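Local atomic coordinates of glutathione synthetase-like effector 30 (Gpa-GSS30-apo) (Globodera pallida, PDB entry 5OET), a protein that belongs to a family of plant-parasitic nematode effectors born from a housekeeping glutathione synthetase, an ATP-dependent ligase, and probably serves parasitism through a changed function. Residues 85-90 / 198-203; 91-96 / 202-207; 246-251 / 306-311. All blocks are in the same frame, centred on the assembly; numbering follows the deposited sequence.

Contact 1: residues 85-90 / 198-203; sequences QFLPLS and PRFSRL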
loop_
_atom_site.group_PDB
_atom_site.type_symbol
_atom_site.label_atom_id
_atom_site.label_comp_id
_atom_site.label_asym_id
_atom_site.label_seq_id
_atom_site.Cartn_x
_atom_site.Cartn_y
_atom_site.Cartn_z
ATOM N N GLN A 85 6.744 -8.508 -2.289
ATOM C CA GLN A 85 5.831 -9.631 -2.127
ATOM C C GLN A 85 4.959 -9.372 -0.913
ATOM O O GLN A 85 5.427 -8.747 0.027
ATOM C CB GLN A 85 6.609 -10.943 -1.940
ATOM C CG GLN A 85 5.768 -12.193 -2.087
ATOM C CD GLN A 85 5.019 -12.235 -3.410
ATOM O OE1 GLN A 85 3.906 -11.682 -3.538
ATOM N NE2 GLN A 85 5.622 -12.893 -4.409
ATOM N N PHE A 86 3.710 -9.848 -0.933
ATOM C CA PHE A 86 2.798 -9.620 0.198
ATOM C C PHE A 86 3.166 -10.546 1.345
ATOM O O PHE A 86 3.812 -11.577 1.135
ATOM C CB PHE A 86 1.294 -9.719 -0.165
ATOM C CG PHE A 86 0.802 -11.123 -0.443
ATOM C CD1 PHE A 86 0.907 -11.678 -1.730
ATOM C CD2 PHE A 86 0.221 -11.880 0.561
ATOM C CE1 PHE A 86 0.469 -12.964 -1.982
ATOM C CE2 PHE A 86 -0.217 -13.156 0.307
ATOM C CZ PHE A 86 -0.094 -13.705 -0.958
ATOM N N LEU A 87 2.771 -10.145 2.549
ATOM C CA LEU A 87 3.099 -10.880 3.759
ATOM C C LEU A 87 2.045 -11.953 4.002
ATOM O O LEU A 87 0.856 -11.668 3.922
ATOM C CB LEU A 87 3.136 -9.924 4.943
ATOM C CG LEU A 87 4.221 -8.833 4.917
ATOM C CD1 LEU A 87 4.023 -7.843 6.061
ATOM C CD2 LEU A 87 5.618 -9.421 4.966
ATOM N N PRO A 88 2.459 -13.186 4.318
ATOM C CA PRO A 88 1.425 -14.186 4.549
ATOM C C PRO A 88 0.496 -13.823 5.724
ATOM O O PRO A 88 0.940 -13.304 6.740
ATOM C CB PRO A 88 2.230 -15.459 4.829
ATOM C CG PRO A 88 3.510 -14.961 5.378
ATOM C CD PRO A 88 3.797 -13.738 4.557
ATOM N N LEU A 89 -0.779 -14.125 5.544
ATOM C CA LEU A 89 -1.857 -13.643 6.385
ATOM C C LEU A 89 -2.926 -14.717 6.547
ATOM O O LEU A 89 -3.067 -15.626 5.719
ATOM C CB LEU A 89 -2.475 -12.396 5.762
ATOM C CG LEU A 89 -3.032 -12.519 4.316
ATOM C CD1 LEU A 89 -4.538 -12.721 4.304
ATOM C CD2 LEU A 89 -2.706 -11.305 3.454
ATOM N N SER A 90 -3.660 -14.629 7.638
ATOM C CA SER A 90 -4.834 -15.448 7.810
ATOM C C SER A 90 -5.937 -14.698 7.081
ATOM O O SER A 90 -5.924 -13.453 7.054
ATOM C CB SER A 90 -5.170 -15.614 9.283
ATOM O OG SER A 90 -5.398 -14.351 9.868
ATOM N N PRO A 198 -1.443 -1.965 12.009
ATOM C CA PRO A 198 -2.714 -1.256 11.722
ATOM C C PRO A 198 -3.355 -1.624 10.377
ATOM O O PRO A 198 -4.566 -1.476 10.212
ATOM C CB PRO A 198 -2.280 0.219 11.699
ATOM C CG PRO A 198 -0.848 0.150 11.288
ATOM C CD PRO A 198 -0.306 -1.033 12.019
ATOM N N ARG A 199 -2.537 -2.067 9.427
ATOM C CA ARG A 199 -3.007 -2.462 8.113
ATOM C C ARG A 199 -3.681 -3.835 8.094
ATOM O O ARG A 199 -4.680 -4.001 7.402
ATOM C CB ARG A 199 -1.864 -2.421 7.102
ATOM C CG ARG A 199 -1.441 -1.013 6.736
ATOM C CD ARG A 199 -0.003 -0.985 6.242
ATOM N NE ARG A 199 0.250 0.341 5.702
ATOM C CZ ARG A 199 0.632 1.405 6.410
ATOM N NH1 ARG A 199 0.879 1.330 7.733
ATOM N NH2 ARG A 199 0.780 2.568 5.778
ATOM N N PHE A 200 -3.138 -4.808 8.818
ATOM C CA PHE A 200 -3.799 -6.112 8.942
ATOM C C PHE A 200 -5.111 -5.956 9.682
ATOM O O PHE A 200 -6.123 -6.570 9.326
ATOM C CB PHE A 200 -2.908 -7.164 9.630
ATOM C CG PHE A 200 -1.934 -7.802 8.698
ATOM C CD1 PHE A 200 -2.394 -8.530 7.608
ATOM C CD2 PHE A 200 -0.549 -7.648 8.870
ATOM C CE1 PHE A 200 -1.506 -9.100 6.707
ATOM C CE2 PHE A 200 0.339 -8.218 7.962
ATOM C CZ PHE A 200 -0.147 -8.942 6.876
ATOM N N SER A 201 -5.089 -5.124 10.704
ATOM C CA SER A 201 -6.277 -4.773 11.467
ATOM C C SER A 201 -7.366 -4.283 10.515
ATOM O O SER A 201 -8.474 -4.795 10.544
ATOM C CB SER A 201 -5.905 -3.717 12.517
ATOM O OG SER A 201 -6.947 -3.433 13.405
ATOM N N ARG A 202 -7.027 -3.346 9.636
ATOM C CA ARG A 202 -7.964 -2.854 8.609
ATOM C C ARG A 202 -8.365 -3.922 7.587
ATOM O O ARG A 202 -9.525 -3.950 7.146
ATOM C CB ARG A 202 -7.414 -1.608 7.865
ATOM C CG ARG A 202 -7.490 -0.310 8.687
ATOM C CD ARG A 202 -7.297 0.954 7.849
ATOM N NE ARG A 202 -5.967 0.966 7.212
ATOM C CZ ARG A 202 -5.701 1.221 5.926
ATOM N NH1 ARG A 202 -6.676 1.572 5.058
ATOM N NH2 ARG A 202 -4.420 1.164 5.507
ATOM N N LEU A 203 -7.409 -4.763 7.194
ATOM C CA LEU A 203 -7.681 -5.841 6.240
ATOM C C LEU A 203 -8.797 -6.737 6.741
ATOM O O LEU A 203 -9.747 -7.009 6.022
ATOM C CB LEU A 203 -6.436 -6.702 5.973
ATOM C CG LEU A 203 -6.619 -7.883 5.003
ATOM C CD1 LEU A 203 -7.360 -7.475 3.733
ATOM C CD2 LEU A 203 -5.273 -8.502 4.673
#
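The ring of Phe200 reaches out from helix 196-210, its CG anti to the carbonyl carbon (chi1 -82°), and meets Leu87 and Leu89 in two different ways. Leu87 comes to the ring edge, with CB lying in the plane and 3.9 Å from CZ of Phe200, and the two side chains cross at about a right angle. The CD1 branch of Leu87 comes beside the same ring, 4.2 Å from CE2 of Phe200. Leu89 approaches obliquely instead: its CB is 3.6 Å from CE1 of Phe200. The first torsion of Leu89 (chi1 57°) sets CG on the side flanked by both N and C, and CD2 extends past the ring to Leu203, where it sits 4.0 Å from CD2 of that residue. Phe200 and Leu203, three residues apart on the same helix, thus present neighbouring apolar groups to alternate residues of segment 85-90, while Pro88, between Leu87 and Leu89, has its CB directed away from the helix.

This is helix-on-sheet packing within the eukaryotic glutathione synthase fold. Strand 83-90 belongs to the large mixed sheet, paired antiparallel with strands 64-67 and 454-459, and helix 196-210 lies against it where the strand is interrupted by a short loop. The aromatic ring of Tyr519, from strand 517-524, meets that of Phe200 with the planes close to parallel, and Trp57 of helix 44-59 touches Leu203. Farther back along the strand the subunit interface begins, where Gln85 NE2 makes a weak hydrogen bond to Met82 O of the second subunit.

Contact 2: residues 91-96 / 202-207; sequences LYPSPF and RLHRRM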
loop_
_atom_site.group_PDB
_atom_site.type_symbol
_atom_site.label_atom_id
_atom_site.label_comp_id
_atom_site.label_asym_id
_atom_site.label_seq_id
_atom_site.Cartn_x
_atom_site.Cartn_y
_atom_site.Cartn_z
ATOM N N LEU A 91 -6.869 -15.439 6.481
ATOM C CA LEU A 91 -7.922 -14.826 5.687
ATOM C C LEU A 91 -8.893 -14.037 6.568
ATOM O O LEU A 91 -9.346 -12.938 6.190
ATOM C CB LEU A 91 -8.685 -15.885 4.898
ATOM C CG LEU A 91 -9.725 -15.405 3.867
ATOM C CD1 LEU A 91 -9.155 -14.457 2.838
ATOM C CD2 LEU A 91 -10.329 -16.587 3.142
ATOM N N TYR A 92 -9.193 -14.598 7.735
ATOM C CA TYR A 92 -10.147 -14.034 8.653
ATOM C C TYR A 92 -9.486 -13.926 10.005
ATOM O O TYR A 92 -8.507 -14.637 10.287
ATOM C CB TYR A 92 -11.405 -14.918 8.732
ATOM C CG TYR A 92 -12.296 -14.796 7.514
ATOM C CD1 TYR A 92 -13.041 -13.643 7.297
ATOM C CD2 TYR A 92 -12.369 -15.825 6.563
ATOM C CE1 TYR A 92 -13.837 -13.504 6.173
ATOM C CE2 TYR A 92 -13.177 -15.702 5.421
ATOM C CZ TYR A 92 -13.910 -14.528 5.232
ATOM O OH TYR A 92 -14.729 -14.363 4.132
ATOM N N PRO A 93 -10.001 -13.028 10.855
ATOM C CA PRO A 93 -9.393 -12.883 12.168
ATOM C C PRO A 93 -9.692 -14.106 13.017
ATOM O O PRO A 93 -10.780 -14.655 12.932
ATOM C CB PRO A 93 -10.027 -11.603 12.725
ATOM C CG PRO A 93 -11.252 -11.368 11.928
ATOM C CD PRO A 93 -11.127 -12.108 10.639
ATOM N N SER A 94 -8.703 -14.565 13.770
ATOM C CA SER A 94 -8.847 -15.772 14.591
ATOM C C SER A 94 -9.557 -15.382 15.879
ATOM O O SER A 94 -9.325 -14.284 16.388
ATOM C CB SER A 94 -7.482 -16.387 14.911
ATOM O OG SER A 94 -6.891 -16.965 13.750
ATOM N N PRO A 95 -10.431 -16.261 16.399
ATOM C CA PRO A 95 -11.115 -15.931 17.653
ATOM C C PRO A 95 -10.169 -15.944 18.858
ATOM O O PRO A 95 -9.211 -16.718 18.898
ATOM C CB PRO A 95 -12.183 -17.013 17.783
ATOM C CG PRO A 95 -11.677 -18.138 16.958
ATOM C CD PRO A 95 -10.896 -17.540 15.840
ATOM N N PHE A 96 -10.446 -15.075 19.820
ATOM C CA PHE A 96 -9.597 -14.902 20.991
ATOM C C PHE A 96 -10.498 -14.409 22.149
ATOM O O PHE A 96 -11.364 -13.544 21.938
ATOM C CB PHE A 96 -8.438 -13.905 20.689
ATOM C CG PHE A 96 -7.271 -14.019 21.648
ATOM C CD1 PHE A 96 -6.269 -14.955 21.436
ATOM C CD2 PHE A 96 -7.192 -13.210 22.785
ATOM C CE1 PHE A 96 -5.211 -15.079 22.329
ATOM C CE2 PHE A 96 -6.134 -13.331 23.683
ATOM C CZ PHE A 96 -5.142 -14.266 23.450
ATOM N N ARG A 202 -7.027 -3.346 9.636
ATOM C CA ARG A 202 -7.964 -2.854 8.609
ATOM C C ARG A 202 -8.365 -3.922 7.587
ATOM O O ARG A 202 -9.525 -3.950 7.146
ATOM C CB ARG A 202 -7.414 -1.608 7.865
ATOM C CG ARG A 202 -7.490 -0.310 8.687
ATOM C CD ARG A 202 -7.297 0.954 7.849
ATOM N NE ARG A 202 -5.967 0.966 7.212
ATOM C CZ ARG A 202 -5.701 1.221 5.926
ATOM N NH1 ARG A 202 -6.676 1.572 5.058
ATOM N NH2 ARG A 202 -4.420 1.164 5.507
ATOM N N LEU A 203 -7.409 -4.763 7.194
ATOM C CA LEU A 203 -7.681 -5.841 6.240
ATOM C C LEU A 203 -8.797 -6.737 6.741
ATOM O O LEU A 203 -9.747 -7.009 6.022
ATOM C CB LEU A 203 -6.436 -6.702 5.973
ATOM C CG LEU A 203 -6.619 -7.883 5.003
ATOM C CD1 LEU A 203 -7.360 -7.475 3.733
ATOM C CD2 LEU A 203 -5.273 -8.502 4.673
ATOM N N HIS A 204 -8.653 -7.184 7.981
ATOM C CA HIS A 204 -9.575 -8.137 8.570
ATOM C C HIS A 204 -10.911 -7.540 8.944
ATOM O O HIS A 204 -11.903 -8.248 8.908
ATOM C CB HIS A 204 -8.946 -8.818 9.782
ATOM C CG HIS A 204 -7.946 -9.860 9.428
ATOM N ND1 HIS A 204 -7.116 -10.438 10.362
ATOM C CD2 HIS A 204 -7.643 -10.438 8.245
ATOM C CE1 HIS A 204 -6.349 -11.334 9.767
ATOM N NE2 HIS A 204 -6.646 -11.349 8.479
ATOM N N ARG A 205 -10.955 -6.261 9.309
ATOM C CA ARG A 205 -12.245 -5.604 9.553
ATOM C C ARG A 205 -13.060 -5.565 8.251
ATOM O O ARG A 205 -14.275 -5.707 8.258
ATOM C CB ARG A 205 -12.050 -4.205 10.118
ATOM C CG ARG A 205 -13.325 -3.556 10.663
ATOM C CD ARG A 205 -13.140 -2.075 11.030
ATOM N NE ARG A 205 -11.877 -1.860 11.751
ATOM C CZ ARG A 205 -11.697 -1.995 13.063
ATOM N NH1 ARG A 205 -12.702 -2.329 13.884
ATOM N NH2 ARG A 205 -10.483 -1.797 13.570
ATOM N N ARG A 206 -12.348 -5.410 7.142
ATOM C CA ARG A 206 -12.931 -5.353 5.827
ATOM C C ARG A 206 -13.465 -6.719 5.383
ATOM O O ARG A 206 -14.581 -6.795 4.894
ATOM C CB ARG A 206 -11.894 -4.803 4.836
ATOM C CG ARG A 206 -12.412 -4.554 3.432
ATOM C CD ARG A 206 -11.277 -4.196 2.477
ATOM N NE ARG A 206 -11.683 -4.552 1.114
ATOM C CZ ARG A 206 -11.460 -5.725 0.508
ATOM N NH1 ARG A 206 -10.756 -6.709 1.090
ATOM N NH2 ARG A 206 -11.923 -5.897 -0.722
ATOM N N MET A 207 -12.679 -7.779 5.552
ATOM C CA MET A 207 -13.118 -9.141 5.194
ATOM C C MET A 207 -14.361 -9.574 5.966
ATOM O O MET A 207 -15.325 -10.097 5.392
ATOM C CB MET A 207 -12.027 -10.187 5.469
ATOM C CG MET A 207 -10.697 -9.970 4.782
ATOM S SD MET A 207 -10.881 -9.684 3.022
ATOM C CE MET A 207 -11.222 -11.350 2.457
#
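Residues 91-93 form a loop that passes close to one turn of helix 196-210, the nearest alpha carbons being CA of Tyr92 and CA of His204, 5.9 Å apart. Because the backbone comes so near, peptide groups as well as side chains of the loop touch the helix. The imidazole of His204, its CG anti to the carbonyl carbon, lies flat beneath the Tyr92-Pro93 peptide: Tyr92 C stands 4.0 Å above the centre of the His204 ring, and Pro93 N lies over the same face nearer the rim. The pyrrolidine and His204 run past each other in opposite directions, with CB of Pro93 3.9 Å from ND1 of His204.

Both ring nitrogens have partners, NE2 with Ser90 O and ND1 with Ser521 OG, which should fix the rotation of the imidazole. As a carbonyl can only accept, NE2 probably carries a proton. The loop links strand 83-90 to strand 94-96, two members of the large mixed sheet of this glutathione synthetase fold, and His204 thereby ties the helix both to the end of the first strand and to strand 517-524, with which 94-96 pairs in parallel.

One turn further along, Met207 bends at chi2 and chi3, which brings CG within 3.6 Å of Leu91 O and CE within 3.8 Å of CD1 of Leu91, a side chain that leaves the backbone away from the helix and returns through its CD1 branch. CE1 of Tyr92 lies 3.8 Å from CB of Met207, the two side chains crossing at about a right angle, while Met207 O sits at the tyrosine ring edge, in its plane. Nearby, Arg206 forms salt bridges with Asp53 and with Glu270 of the second subunit.

Contact 3: residues 246-251 / 306-311; sequences VILFLH and FVVAVV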
loop_
_atom_site.group_PDB
_atom_site.type_symbol
_atom_site.label_atom_id
_atom_site.label_comp_id
_atom_site.label_asym_id
_atom_site.label_seq_id
_atom_site.Cartn_x
_atom_site.Cartn_y
_atom_site.Cartn_z
ATOM N N VAL A 246 17.707 16.241 13.427
ATOM C CA VAL A 246 17.073 15.216 12.604
ATOM C C VAL A 246 16.898 13.954 13.398
ATOM O O VAL A 246 17.590 13.726 14.377
ATOM C CB VAL A 246 17.924 14.824 11.352
ATOM C CG1 VAL A 246 18.328 16.060 10.559
ATOM C CG2 VAL A 246 19.169 13.978 11.709
ATOM N N ILE A 247 16.015 13.105 12.915
ATOM C CA ILE A 247 15.843 11.778 13.450
ATOM C C ILE A 247 16.513 10.775 12.493
ATOM O O ILE A 247 16.230 10.764 11.291
ATOM C CB ILE A 247 14.355 11.470 13.605
ATOM C CG1 ILE A 247 13.758 12.351 14.699
ATOM C CG2 ILE A 247 14.162 10.010 13.958
ATOM C CD1 ILE A 247 12.250 12.376 14.671
ATOM N N LEU A 248 17.384 9.925 13.036
ATOM C CA LEU A 248 18.139 8.987 12.232
ATOM C C LEU A 248 17.462 7.633 12.255
ATOM O O LEU A 248 17.170 7.103 13.336
ATOM C CB LEU A 248 19.548 8.865 12.773
ATOM C CG LEU A 248 20.621 8.279 11.859
ATOM C CD1 LEU A 248 20.816 9.152 10.625
ATOM C CD2 LEU A 248 21.929 8.168 12.643
ATOM N N PHE A 249 17.182 7.095 11.062
ATOM C CA PHE A 249 16.698 5.727 10.915
ATOM C C PHE A 249 17.902 4.934 10.439
ATOM O O PHE A 249 18.402 5.148 9.302
ATOM C CB PHE A 249 15.535 5.635 9.927
ATOM C CG PHE A 249 14.236 6.130 10.485
ATOM C CD1 PHE A 249 14.041 7.474 10.755
ATOM C CD2 PHE A 249 13.213 5.263 10.757
ATOM C CE1 PHE A 249 12.839 7.950 11.276
ATOM C CE2 PHE A 249 11.994 5.737 11.272
ATOM C CZ PHE A 249 11.816 7.086 11.546
ATOM N N LEU A 250 18.378 4.054 11.321
ATOM C CA LEU A 250 19.542 3.231 11.061
ATOM C C LEU A 250 19.090 1.823 10.674
ATOM O O LEU A 250 18.451 1.137 11.465
ATOM C CB LEU A 250 20.401 3.201 12.317
ATOM C CG LEU A 250 21.895 2.937 12.204
ATOM C CD1 LEU A 250 22.555 3.887 11.225
ATOM C CD2 LEU A 250 22.510 3.094 13.577
ATOM N N HIS A 251 19.409 1.415 9.441
ATOM C CA HIS A 251 19.004 0.106 8.904
ATOM C C HIS A 251 20.220 -0.747 8.602
ATOM O O HIS A 251 21.323 -0.247 8.534
ATOM C CB HIS A 251 18.154 0.296 7.644
ATOM C CG HIS A 251 16.780 0.784 7.938
ATOM N ND1 HIS A 251 15.718 -0.072 8.039
ATOM C CD2 HIS A 251 16.300 2.017 8.230
ATOM C CE1 HIS A 251 14.632 0.610 8.350
ATOM N NE2 HIS A 251 14.964 1.874 8.514
ATOM N N PHE A 306 24.339 18.036 10.380
ATOM C CA PHE A 306 23.061 17.813 11.044
ATOM C C PHE A 306 23.234 17.137 12.376
ATOM O O PHE A 306 23.810 16.065 12.455
ATOM C CB PHE A 306 22.152 16.977 10.160
ATOM C CG PHE A 306 21.719 17.693 8.923
ATOM C CD1 PHE A 306 20.762 18.707 8.996
ATOM C CD2 PHE A 306 22.281 17.385 7.680
ATOM C CE1 PHE A 306 20.370 19.395 7.850
ATOM C CE2 PHE A 306 21.897 18.069 6.535
ATOM C CZ PHE A 306 20.935 19.068 6.620
ATOM N N VAL A 307 22.702 17.775 13.417
ATOM C CA VAL A 307 22.662 17.190 14.734
ATOM C C VAL A 307 21.538 16.153 14.724
ATOM O O VAL A 307 20.519 16.319 14.070
ATOM C CB VAL A 307 22.507 18.265 15.832
ATOM C CG1 VAL A 307 22.577 17.646 17.218
ATOM C CG2 VAL A 307 23.622 19.308 15.704
ATOM N N VAL A 308 21.774 15.031 15.388
ATOM C CA VAL A 308 20.829 13.927 15.403
ATOM C C VAL A 308 20.248 13.896 16.799
ATOM O O VAL A 308 20.984 13.696 17.764
ATOM C CB VAL A 308 21.513 12.588 15.080
ATOM C CG1 VAL A 308 20.536 11.438 15.217
ATOM C CG2 VAL A 308 22.094 12.591 13.680
ATOM N N ALA A 309 18.939 14.111 16.893
ATOM C CA ALA A 309 18.216 14.122 18.166
ATOM C C ALA A 309 17.886 12.707 18.659
ATOM O O ALA A 309 17.989 12.417 19.855
ATOM C CB ALA A 309 16.941 14.938 18.044
ATOM N N VAL A 310 17.477 11.837 17.736
ATOM C CA VAL A 310 17.036 10.484 18.033
ATOM C C VAL A 310 17.705 9.534 17.071
ATOM O O VAL A 310 17.665 9.771 15.879
ATOM C CB VAL A 310 15.523 10.350 17.814
ATOM C CG1 VAL A 310 15.027 8.956 18.209
ATOM C CG2 VAL A 310 14.785 11.433 18.573
ATOM N N VAL A 311 18.297 8.458 17.574
ATOM C CA VAL A 311 18.741 7.375 16.695
ATOM C C VAL A 311 17.757 6.218 16.799
ATOM O O VAL A 311 17.747 5.478 17.774
ATOM C CB VAL A 311 20.170 6.909 16.977
ATOM C CG1 VAL A 311 20.543 5.766 16.039
ATOM C CG2 VAL A 311 21.130 8.048 16.749
#
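Strand 246-251 pairs in parallel with a strand that turns a corner at Ala309, so that its first part, 306-308, crosses at 67° with the axes 6.0 Å apart, while Val310 and Val311 continue alongside. Three backbone hydrogen bonds join the strands, two before or at the corner and one past it. Val246 N donates to Val307 O at 2.9 Å, and Val246 O accepts from Ala309 N at the same length; Val308 CA also directs a C-H toward Val246 O. Beyond the corner, Leu248 N points almost straight (173°) at Val310 O, 2.9 Å away and nearly along the C=O axis.

Val246, Leu248, Val308 and Val311 share one face of the sheet. Val246 is the most enclosed: its CG2 is 3.8 Å from CG2 of Val308, and its CG1 lies 3.9 Å from CD1 of the neighbouring Phe306, the two side chains crossing at about a right angle. The other branch of Val308, CG1, anti to the backbone N, reaches CB of Leu248 at 3.7 Å. Leu248 lies side by side with Val311, its CD2 toward CG2; Leu250 CD2 meets the other methyl, CG1, obliquely. On the other face Ile247 and Val310 point the same way, with CG1 of Ile247 4.1 Å from CB of Val310. Helix 225-240 covers this pair, Trp237 on Ile247 and Leu233 on Val310.

Strand 246-251 also pairs in parallel with strand 279-283 after helix 259-270, a beta-alpha-beta crossover consistent with the Rossmann-like clan of the family. Main-chain polar atoms thus set the register across the corner, while branched aliphatic groups, with Phe306 at one end, pack beside them; cohesion between the side chains of these two strands is apolar throughout.

Overall arrangement
All three contacts are largely buried, and none is a surface patch, yet they differ in chemistry. Contacts 1 and 2 are neighbours, with centres 9 Å apart: they set helix 196-210 against strand 83-90 and then the loop that follows it, and their helix segments overlap at Arg202 and Leu203. Contact 1 packs hydrocarbon on an aromatic ring, whereas contact 2 adds peptide and imidazole. Contact 3 lies about 29 Å from contact 1, centre to centre, in the separate six-strand sheet. There backbone hydrogen bonds join strand to strand; in contacts 1 and 2 side chains meet side chains or peptide groups. The second subunit touches Gln85 and Arg206, outside the packing itself, and nothing in contact 3.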